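Local coordinates for maltose-binding protein MalE1 (Thermotoga maritima, PDB 6DTU) that binds maltotetraose and probably serves sugar uptake as the periplasmic maltose-binding component of a membrane transporter, at residues S44-A49 against G73-I78; E132-I137 against E202-P207; F161-G164 against Y168-K171; A287-M292 against K306-L311. All coordinates share one frame; numbering follows the deposited sequence.

Contact 1 of 4, residues S44-A49 against G73-I78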
# COMPACT_ATOMS: atom_id res chain seq x y z
N SER A 44 -4.14 -7.97 11.90
CA SER A 44 -3.83 -8.96 12.92
C SER A 44 -4.58 -8.67 14.22
O SER A 44 -5.13 -9.60 14.83
CB SER A 44 -2.32 -9.06 13.13
OG SER A 44 -1.76 -7.78 13.37
N LYS A 45 -4.66 -7.39 14.61
CA LYS A 45 -5.46 -7.02 15.77
C LYS A 45 -6.93 -7.35 15.54
O LYS A 45 -7.62 -7.79 16.46
CB LYS A 45 -5.27 -5.54 16.09
CG LYS A 45 -5.87 -5.08 17.41
CD LYS A 45 -5.82 -3.56 17.54
CE LYS A 45 -6.35 -3.09 18.90
NZ LYS A 45 -5.44 -3.44 20.02
N PHE A 46 -7.42 -7.13 14.31
CA PHE A 46 -8.83 -7.38 14.03
C PHE A 46 -9.13 -8.88 14.03
O PHE A 46 -10.16 -9.32 14.55
CB PHE A 46 -9.18 -6.73 12.69
CG PHE A 46 -10.64 -6.71 12.40
CD1 PHE A 46 -11.48 -5.84 13.09
CD2 PHE A 46 -11.18 -7.53 11.43
CE1 PHE A 46 -12.83 -5.80 12.83
CE2 PHE A 46 -12.54 -7.50 11.17
CZ PHE A 46 -13.35 -6.62 11.87
N LEU A 47 -8.22 -9.68 13.47
CA LEU A 47 -8.41 -11.13 13.52
C LEU A 47 -8.50 -11.62 14.96
O LEU A 47 -9.26 -12.54 15.27
CB LEU A 47 -7.24 -11.82 12.81
CG LEU A 47 -7.23 -11.72 11.29
CD1 LEU A 47 -5.85 -12.10 10.73
CD2 LEU A 47 -8.27 -12.63 10.74
N THR A 48 -7.73 -11.01 15.86
CA THR A 48 -7.77 -11.41 17.26
C THR A 48 -9.00 -10.85 17.96
O THR A 48 -9.71 -11.57 18.67
CB THR A 48 -6.50 -10.92 17.97
OG1 THR A 48 -5.34 -11.53 17.39
CG2 THR A 48 -6.56 -11.29 19.45
N ALA A 49 -9.28 -9.55 17.78
CA ALA A 49 -10.28 -8.89 18.60
C ALA A 49 -11.71 -9.09 18.09
O ALA A 49 -12.66 -9.10 18.89
CB ALA A 49 -9.97 -7.39 18.70
N GLY A 73 -15.67 -14.73 7.82
CA GLY A 73 -16.91 -14.16 8.33
C GLY A 73 -16.74 -12.94 9.21
O GLY A 73 -17.62 -12.67 10.05
N LEU A 74 -15.67 -12.17 9.03
CA LEU A 74 -15.38 -11.08 9.94
C LEU A 74 -15.74 -9.69 9.42
O LEU A 74 -15.84 -8.77 10.23
CB LEU A 74 -13.89 -11.07 10.32
CG LEU A 74 -13.41 -12.27 11.13
CD1 LEU A 74 -11.97 -12.04 11.47
CD2 LEU A 74 -14.23 -12.41 12.40
N ILE A 75 -15.91 -9.50 8.11
CA ILE A 75 -16.34 -8.22 7.56
C ILE A 75 -17.67 -8.44 6.86
O ILE A 75 -17.94 -9.52 6.32
CB ILE A 75 -15.30 -7.51 6.65
CG1 ILE A 75 -14.79 -8.46 5.57
CG2 ILE A 75 -14.18 -6.90 7.49
CD1 ILE A 75 -13.89 -7.80 4.54
N GLU A 76 -18.53 -7.41 6.91
CA GLU A 76 -19.93 -7.49 6.54
C GLU A 76 -20.13 -7.10 5.07
O GLU A 76 -19.58 -6.10 4.61
CB GLU A 76 -20.72 -6.53 7.42
CG GLU A 76 -22.21 -6.52 7.21
CD GLU A 76 -22.92 -7.78 7.70
OE1 GLU A 76 -22.27 -8.61 8.38
OE2 GLU A 76 -24.14 -7.92 7.45
N PRO A 77 -20.94 -7.83 4.31
CA PRO A 77 -21.24 -7.38 2.95
C PRO A 77 -21.96 -6.03 2.98
O PRO A 77 -22.75 -5.75 3.88
CB PRO A 77 -22.17 -8.48 2.40
CG PRO A 77 -21.91 -9.67 3.27
CD PRO A 77 -21.61 -9.10 4.64
N ILE A 78 -21.67 -5.20 1.98
CA ILE A 78 -22.26 -3.87 1.88
C ILE A 78 -23.35 -3.93 0.82
O ILE A 78 -23.04 -4.14 -0.37
CB ILE A 78 -21.21 -2.81 1.55
CG1 ILE A 78 -20.24 -2.69 2.72
CG2 ILE A 78 -21.88 -1.47 1.28
CD1 ILE A 78 -19.21 -1.61 2.53

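Contact 2 of 4, residues E132-I137 against E202-P207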
# COMPACT_ATOMS: atom_id res chain seq x y z
N GLU A 132 24.17 5.71 -10.03
CA GLU A 132 25.26 6.68 -10.13
C GLU A 132 24.94 7.93 -9.31
O GLU A 132 25.78 8.43 -8.56
CB GLU A 132 25.47 7.05 -11.59
CG GLU A 132 26.44 8.21 -11.82
CD GLU A 132 27.19 8.07 -13.13
OE1 GLU A 132 26.54 8.04 -14.19
OE2 GLU A 132 28.43 7.93 -13.11
N ILE A 133 23.72 8.45 -9.46
CA ILE A 133 23.33 9.66 -8.73
C ILE A 133 23.38 9.43 -7.23
O ILE A 133 23.83 10.29 -6.47
CB ILE A 133 21.94 10.14 -9.21
CG1 ILE A 133 22.04 10.61 -10.65
CG2 ILE A 133 21.41 11.26 -8.35
CD1 ILE A 133 20.69 10.83 -11.29
N ALA A 134 22.89 8.27 -6.77
CA ALA A 134 22.92 7.97 -5.34
C ALA A 134 24.34 7.87 -4.82
O ALA A 134 24.66 8.37 -3.73
CB ALA A 134 22.16 6.68 -5.08
N LYS A 135 25.22 7.19 -5.57
CA LYS A 135 26.62 7.11 -5.17
C LYS A 135 27.23 8.50 -5.07
O LYS A 135 27.96 8.80 -4.11
CB LYS A 135 27.41 6.29 -6.18
CG LYS A 135 27.17 4.81 -6.15
CD LYS A 135 27.98 4.08 -7.23
CE LYS A 135 27.78 2.57 -7.15
NZ LYS A 135 28.46 1.88 -8.29
N GLN A 136 26.95 9.36 -6.05
CA GLN A 136 27.48 10.72 -6.01
C GLN A 136 27.01 11.46 -4.77
O GLN A 136 27.81 12.11 -4.09
CB GLN A 136 27.10 11.46 -7.29
CG GLN A 136 27.68 12.86 -7.35
CD GLN A 136 27.21 13.68 -8.54
OE1 GLN A 136 26.56 13.17 -9.45
NE2 GLN A 136 27.62 14.94 -8.57
N ILE A 137 25.73 11.34 -4.43
CA ILE A 137 25.18 12.01 -3.25
C ILE A 137 25.82 11.47 -1.98
O ILE A 137 26.17 12.22 -1.07
CB ILE A 137 23.65 11.85 -3.23
CG1 ILE A 137 23.00 12.54 -4.43
CG2 ILE A 137 23.07 12.36 -1.91
CD1 ILE A 137 23.00 14.04 -4.35
N GLU A 202 26.54 -2.73 -3.80
CA GLU A 202 27.20 -1.50 -4.22
C GLU A 202 27.07 -0.38 -3.20
O GLU A 202 27.54 0.73 -3.47
CB GLU A 202 26.71 -1.08 -5.60
CG GLU A 202 27.06 -2.09 -6.68
CD GLU A 202 26.75 -1.61 -8.08
OE1 GLU A 202 26.63 -0.38 -8.29
OE2 GLU A 202 26.62 -2.47 -8.97
N GLY A 203 26.45 -0.63 -2.04
CA GLY A 203 26.39 0.34 -0.96
C GLY A 203 25.31 1.39 -1.08
O GLY A 203 25.30 2.34 -0.29
N ILE A 204 24.40 1.24 -2.04
CA ILE A 204 23.29 2.18 -2.24
C ILE A 204 22.23 1.98 -1.16
O ILE A 204 21.55 2.93 -0.75
CB ILE A 204 22.69 1.95 -3.64
CG1 ILE A 204 23.78 1.99 -4.70
CG2 ILE A 204 21.57 2.95 -3.95
CD1 ILE A 204 24.46 3.31 -4.77
N LEU A 205 22.02 0.73 -0.76
CA LEU A 205 21.12 0.38 0.32
C LEU A 205 21.91 -0.28 1.44
O LEU A 205 22.90 -0.99 1.20
CB LEU A 205 20.04 -0.60 -0.14
CG LEU A 205 18.99 -0.02 -1.08
CD1 LEU A 205 18.02 -1.11 -1.46
CD2 LEU A 205 18.27 1.19 -0.46
N ASP A 206 21.45 -0.06 2.63
CA ASP A 206 22.06 -0.66 3.79
C ASP A 206 21.17 -1.79 4.30
O ASP A 206 19.94 -1.67 4.25
CB ASP A 206 22.25 0.38 4.90
CG ASP A 206 23.02 -0.17 6.09
OD1 ASP A 206 24.28 -0.16 6.04
OD2 ASP A 206 22.39 -0.64 7.06
N PRO A 207 21.76 -2.88 4.79
CA PRO A 207 20.97 -4.03 5.25
C PRO A 207 19.91 -3.69 6.28
O PRO A 207 18.92 -4.40 6.40
CB PRO A 207 22.04 -4.96 5.83
CG PRO A 207 23.30 -4.61 5.12
CD PRO A 207 23.21 -3.15 4.80

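Contact 3 of 4, residues F161-G164 against Y168-K171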
# COMPACT_ATOMS: atom_id res chain seq x y z
N PHE A 161 10.61 -4.60 -8.63
CA PHE A 161 11.73 -5.26 -9.32
C PHE A 161 11.37 -6.69 -9.69
O PHE A 161 11.67 -7.16 -10.80
CB PHE A 161 12.97 -5.32 -8.43
CG PHE A 161 13.54 -3.98 -8.02
CD1 PHE A 161 13.23 -2.81 -8.70
CD2 PHE A 161 14.40 -3.92 -6.94
CE1 PHE A 161 13.78 -1.61 -8.30
CE2 PHE A 161 14.95 -2.72 -6.53
CZ PHE A 161 14.63 -1.56 -7.20
N ILE A 162 10.78 -7.41 -8.74
CA ILE A 162 10.38 -8.80 -8.95
C ILE A 162 9.40 -8.90 -10.12
O ILE A 162 9.57 -9.74 -11.02
CB ILE A 162 9.78 -9.34 -7.64
CG1 ILE A 162 10.89 -9.47 -6.59
CG2 ILE A 162 8.99 -10.65 -7.86
CD1 ILE A 162 10.39 -9.71 -5.20
N PHE A 163 8.35 -8.07 -10.11
CA PHE A 163 7.36 -8.14 -11.17
C PHE A 163 7.88 -7.58 -12.48
O PHE A 163 7.52 -8.08 -13.55
CB PHE A 163 6.09 -7.41 -10.75
CG PHE A 163 5.43 -7.98 -9.50
CD1 PHE A 163 5.59 -9.31 -9.14
CD2 PHE A 163 4.64 -7.17 -8.71
CE1 PHE A 163 4.99 -9.80 -7.99
CE2 PHE A 163 4.03 -7.65 -7.59
CZ PHE A 163 4.20 -8.98 -7.22
N GLY A 164 8.72 -6.56 -12.42
CA GLY A 164 9.24 -5.99 -13.66
C GLY A 164 9.96 -7.02 -14.51
O GLY A 164 9.84 -7.02 -15.74
N TYR A 168 5.82 -13.28 -10.36
CA TYR A 168 4.40 -13.07 -10.07
C TYR A 168 4.05 -13.78 -8.77
O TYR A 168 4.77 -14.68 -8.34
CB TYR A 168 3.49 -13.52 -11.23
CG TYR A 168 3.68 -14.97 -11.65
CD1 TYR A 168 3.02 -16.00 -10.98
CD2 TYR A 168 4.50 -15.31 -12.72
CE1 TYR A 168 3.19 -17.33 -11.36
CE2 TYR A 168 4.67 -16.63 -13.10
CZ TYR A 168 4.02 -17.63 -12.42
OH TYR A 168 4.20 -18.94 -12.81
N VAL A 169 2.96 -13.34 -8.13
CA VAL A 169 2.52 -14.00 -6.90
C VAL A 169 1.81 -15.29 -7.27
O VAL A 169 2.38 -16.38 -7.15
CB VAL A 169 1.62 -13.09 -6.04
CG1 VAL A 169 1.29 -13.78 -4.70
CG2 VAL A 169 2.31 -11.75 -5.79
N PHE A 170 0.58 -15.18 -7.76
CA PHE A 170 -0.22 -16.30 -8.23
C PHE A 170 -0.45 -16.09 -9.73
O PHE A 170 -0.75 -14.97 -10.16
CB PHE A 170 -1.57 -16.33 -7.50
CG PHE A 170 -1.46 -16.40 -5.99
CD1 PHE A 170 -0.71 -17.38 -5.39
CD2 PHE A 170 -2.14 -15.50 -5.18
CE1 PHE A 170 -0.61 -17.47 -3.99
CE2 PHE A 170 -2.04 -15.56 -3.78
CZ PHE A 170 -1.28 -16.54 -3.19
N LYS A 171 -0.31 -17.16 -10.50
CA LYS A 171 -0.41 -17.03 -11.95
C LYS A 171 -1.79 -16.51 -12.34
O LYS A 171 -2.82 -17.04 -11.90
CB LYS A 171 -0.14 -18.38 -12.61
CG LYS A 171 -0.08 -18.33 -14.15
CD LYS A 171 1.14 -17.58 -14.63
CE LYS A 171 1.19 -17.51 -16.14
NZ LYS A 171 2.55 -17.18 -16.63

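Contact 4 of 4, residues A287-M292 against K306-L311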
# COMPACT_ATOMS: atom_id res chain seq x y z
N ALA A 287 -19.24 8.22 1.75
CA ALA A 287 -19.17 8.00 0.32
C ALA A 287 -19.49 9.23 -0.51
O ALA A 287 -19.35 9.17 -1.74
CB ALA A 287 -20.12 6.87 -0.11
N LYS A 288 -19.92 10.33 0.09
CA LYS A 288 -20.36 11.46 -0.70
C LYS A 288 -19.18 12.19 -1.35
O LYS A 288 -18.04 12.08 -0.90
CB LYS A 288 -21.17 12.45 0.13
CG LYS A 288 -22.54 11.97 0.58
CD LYS A 288 -23.11 12.84 1.69
CE LYS A 288 -23.04 14.33 1.39
NZ LYS A 288 -24.40 14.93 1.17
N LYS A 289 -19.48 12.92 -2.43
CA LYS A 289 -18.44 13.61 -3.18
C LYS A 289 -17.59 14.51 -2.30
O LYS A 289 -16.36 14.39 -2.27
CB LYS A 289 -19.04 14.38 -4.36
CG LYS A 289 -17.97 15.14 -5.14
CD LYS A 289 -18.52 15.84 -6.39
CE LYS A 289 -19.59 16.84 -6.07
NZ LYS A 289 -20.28 17.32 -7.31
N GLU A 290 -18.24 15.44 -1.59
CA GLU A 290 -17.47 16.36 -0.75
C GLU A 290 -16.64 15.61 0.28
O GLU A 290 -15.47 15.96 0.51
CB GLU A 290 -18.41 17.33 -0.05
CG GLU A 290 -18.76 18.53 -0.89
CD GLU A 290 -19.27 19.65 -0.03
OE1 GLU A 290 -18.48 20.15 0.80
OE2 GLU A 290 -20.46 19.99 -0.15
N THR A 291 -17.22 14.59 0.90
CA THR A 291 -16.48 13.90 1.95
C THR A 291 -15.28 13.17 1.39
O THR A 291 -14.21 13.18 2.00
CB THR A 291 -17.37 12.92 2.69
OG1 THR A 291 -18.60 13.57 2.97
CG2 THR A 291 -16.69 12.53 3.98
N MET A 292 -15.45 12.55 0.21
CA MET A 292 -14.34 11.83 -0.41
C MET A 292 -13.24 12.80 -0.83
O MET A 292 -12.05 12.47 -0.75
CB MET A 292 -14.87 11.01 -1.59
CG MET A 292 -15.54 9.73 -1.14
SD MET A 292 -14.27 8.55 -0.68
CE MET A 292 -15.23 7.17 -0.01
N LYS A 306 -15.20 8.66 -8.90
CA LYS A 306 -14.81 9.19 -10.21
C LYS A 306 -14.83 10.72 -10.24
O LYS A 306 -13.89 11.35 -10.74
CB LYS A 306 -15.72 8.60 -11.29
CG LYS A 306 -15.52 9.12 -12.71
CD LYS A 306 -16.57 8.54 -13.68
CE LYS A 306 -17.92 9.22 -13.48
NZ LYS A 306 -19.01 8.42 -14.06
N ASP A 307 -15.88 11.32 -9.69
CA ASP A 307 -15.98 12.77 -9.73
C ASP A 307 -14.99 13.48 -8.82
O ASP A 307 -14.82 14.71 -8.94
CB ASP A 307 -17.42 13.27 -9.58
CG ASP A 307 -18.11 12.83 -8.30
OD1 ASP A 307 -17.41 12.43 -7.35
OD2 ASP A 307 -19.36 12.93 -8.25
N VAL A 308 -14.40 12.78 -7.86
CA VAL A 308 -13.33 13.33 -7.05
C VAL A 308 -12.00 13.21 -7.77
O VAL A 308 -11.19 14.15 -7.77
CB VAL A 308 -13.34 12.67 -5.66
CG1 VAL A 308 -12.13 13.15 -4.85
CG2 VAL A 308 -14.67 12.99 -4.95
N LEU A 309 -11.76 12.08 -8.44
CA LEU A 309 -10.55 11.96 -9.25
C LEU A 309 -10.49 13.07 -10.27
O LEU A 309 -9.43 13.68 -10.48
CB LEU A 309 -10.46 10.58 -9.93
CG LEU A 309 -9.12 10.30 -10.62
CD1 LEU A 309 -7.99 10.38 -9.59
CD2 LEU A 309 -9.13 8.93 -11.27
N GLU A 310 -11.64 13.41 -10.87
CA GLU A 310 -11.70 14.50 -11.84
C GLU A 310 -11.23 15.82 -11.24
O GLU A 310 -10.64 16.64 -11.95
CB GLU A 310 -13.11 14.63 -12.40
CG GLU A 310 -13.27 15.79 -13.35
CD GLU A 310 -12.63 15.51 -14.71
OE1 GLU A 310 -12.41 14.32 -15.02
OE2 GLU A 310 -12.35 16.47 -15.45
N LEU A 311 -11.47 16.04 -9.94
CA LEU A 311 -11.04 17.28 -9.29
C LEU A 311 -9.53 17.37 -9.16
O LEU A 311 -8.98 18.47 -9.19
CB LEU A 311 -11.66 17.39 -7.90
CG LEU A 311 -13.18 17.50 -7.77
CD1 LEU A 311 -13.58 17.39 -6.31
CD2 LEU A 311 -13.68 18.81 -8.33
O HOH W 1 -20.47 14.98 -9.39

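Contact 1 of 4, residues S44-A49 against G73-I78
Leu74 and Phe46 bury the most surface here, and Leu47 adds a smaller share. Phe46 and Leu47 are neighbours on helix 39-49. Leu74 lies just past helix 66-71, after Gly73, whose positive phi ends that helix in a Schellman motif. The two segments come closest at Leu47 and Leu74, with 7.8 Å between their CA atoms. Phe46 has CG anti to the backbone N (chi1 -170°), which sends its ring out from the helix toward the loop. The ring edge then meets the loop backbone. Leu74 O lies near the ring plane, 3.7 Å from Phe46 CE2. The same ring carbon touches Leu74 CB at 3.9 Å. Along this pair the two side chains slide past each other in opposite directions. Ile75 adds its CG2 branch, 4.1 Å from Phe46 CE2 and oblique to the ring. Leu47 starts away from the loop, but its end bends back. Its CD2 reaches Leu74 CD1 at 3.8 Å, and the two leucine side chains cross at about a right angle. Leu69 of helix 66-71 touches Phe46, Leu47 and Ile75, and Trp8 of strand 4-9 touches Phe46. Helix 39-49 is thus tied to the loop and to the main sheet of its lobe. Ser44, one turn before Leu47, touches a bound glucose unit. The contact between the segments is apolar, apart from the Leu74 carbonyl at the ring edge. It therefore rests on shape and on the burial of hydrocarbon, with no charge pair to fix it.

Contact 2 of 4, residues E132-I137 against E202-P207
Ala134 and Ile204 mark the closest approach of the two backbones, with CA atoms 6.6 Å apart. Residues 132-137 are a length of helix 127-140. Residues 202-207 form the loop that follows helix 187-201, where Gly203 closes that helix with a positive phi in a Schellman motif. Ile204 is modelled in two conformers. In the conformer given here, Ile204 CG2 lies 3.9 Å from Ala134 CB, which points toward the loop. Both side chains also touch Phe148 of strand 146-149, so the apolar layer continues down to the sheet. The close approach of Ile204 CD1 to Lys135 CG is doubtful in detail. Lys135 carries the polar half. Its chain is extended beyond CG, with chi2 at 179°, and runs past Ile204 to the C-terminal end of helix 187-201. There Lys135 NZ gives a hydrogen bond of 2.9 Å to Glu202 OE1, part of a salt bridge. The ammonium comes from above the carboxylate, 41° out of its plane. Lys135 CE also lies 3.4 Å from Glu202 OE1. The other oxygen, Glu202 OE2, is held by Arg198 NE of helix 187-201. With an alanine here, Lys135 and Arg198 would probably both lose their shared carboxylate, and the lysine end would be free to swing. One carboxylate is thus gripped by two cations, from two helices. This probably favours its charged form. The ion pair sits on the more exposed side of the contact, while the alanine and isoleucine carbons fill the buried side.

Contact 3 of 4, residues F161-G164 against Y168-K171
The last turn of helix 155-164 packs on the start of strand 168-173, the middle strand of a small three-stranded antiparallel sheet, through Phe163, Tyr168 and Val169. Three residues link helix to strand, so the contact is local in sequence. The nearest CA atoms, those of Phe163 and Tyr168, are 5.9 Å apart. Phe163 does most of the touching. Its CG is anti to the carbonyl carbon (chi1 -60°), and this carries the end of the ring over to the strand. Phe163 CE1 lies 3.9 Å from Tyr168 CA. Phe163 CZ lies 3.6 Å from Val169 CG2. Both partners stand oblique to the ring. The CB of Tyr168 points away from the helix, and its OH is hydrogen-bonded to Asp181 of the neighbouring strand. The chain turns a corner at Val169 and Phe170. There the other valine branch, Val169 CG1, sits over the centre of the Phe170 ring, 3.8 Å above its plane. Val169 thus touches two aromatic rings, CG2 obliquely at Phe163 and CG1 over a face of Phe170. Phe163 also meets Phe260 in an edge-to-face pair. A serine at Phe163 would probably open a gap beside Val169 and remove the partner of the Phe260 ring. The side-chain contact is apolar. Its hold comes from one aromatic ring placed obliquely against a backbone carbon and a methyl group, and the Tyr168 hydroxyl has its partner in Asp181.

Contact 4 of 4, residues A287-M292 against K306-L311
Lys289 is the first residue of 287-292 to meet the second helix, just after Lys288 at the N-cap position. Its CG is anti to the backbone N (chi1 178°), and the Lys289 and Asp307 side chains cross at about a right angle. Lys289 CG is 3.5 Å from Asp307 OD1, and Lys289 CD is 3.6 Å from Asp307 OD2. The chain bends at chi3, and the charged ends stay apart, with Lys289 NZ 4.6 Å from Asp307 OD2. A water bridges them. It accepts from Lys289 NZ and donates to Asp307 OD2 at 2.6 Å. Asp307 OD1 has a salt bridge with Arg305, which also bonds the Ala287 carbonyl. The backbone of Lys289 packs too, its O lying 3.5 Å from Val308 CG2. One turn on, Met292 puts its CB 3.9 Å from that same methyl group. The end of Met292 then leads away toward Ile104 and Tyr106 of strand 100-109. Helices 289-298 and 306-312 follow each other closely in the chain, with the short strand 302-303 between them. The contact is a helix-to-helix pairing beside the main sheet of one lobe of the solute-binding fold, apolar within and with a water bridging the Lys289 and Asp307 ends on its outer side.

In the fold
The four contacts are spread over the two lobes of a periplasmic binding protein, with the sugar bound between them. Contacts 1 and 4 adjoin the large mixed sheet; their centres are 27 Å apart and their nearest atoms about 9 Å. Contact 2 borders the four-stranded sheet and lies across the chain's centre from both, its centre 42 Å from contact 1 and 41 Å from contact 4. Contact 3 is nested in the chain loop closed by contact 2, and their nearest atoms are about 6 Å apart. Contact 1 lies near the ligand, with the Leu47 side chain about 7 Å from a bound glucose unit. In contact 3 the side chain of Phe163 is about 11 Å from a bound glucose unit.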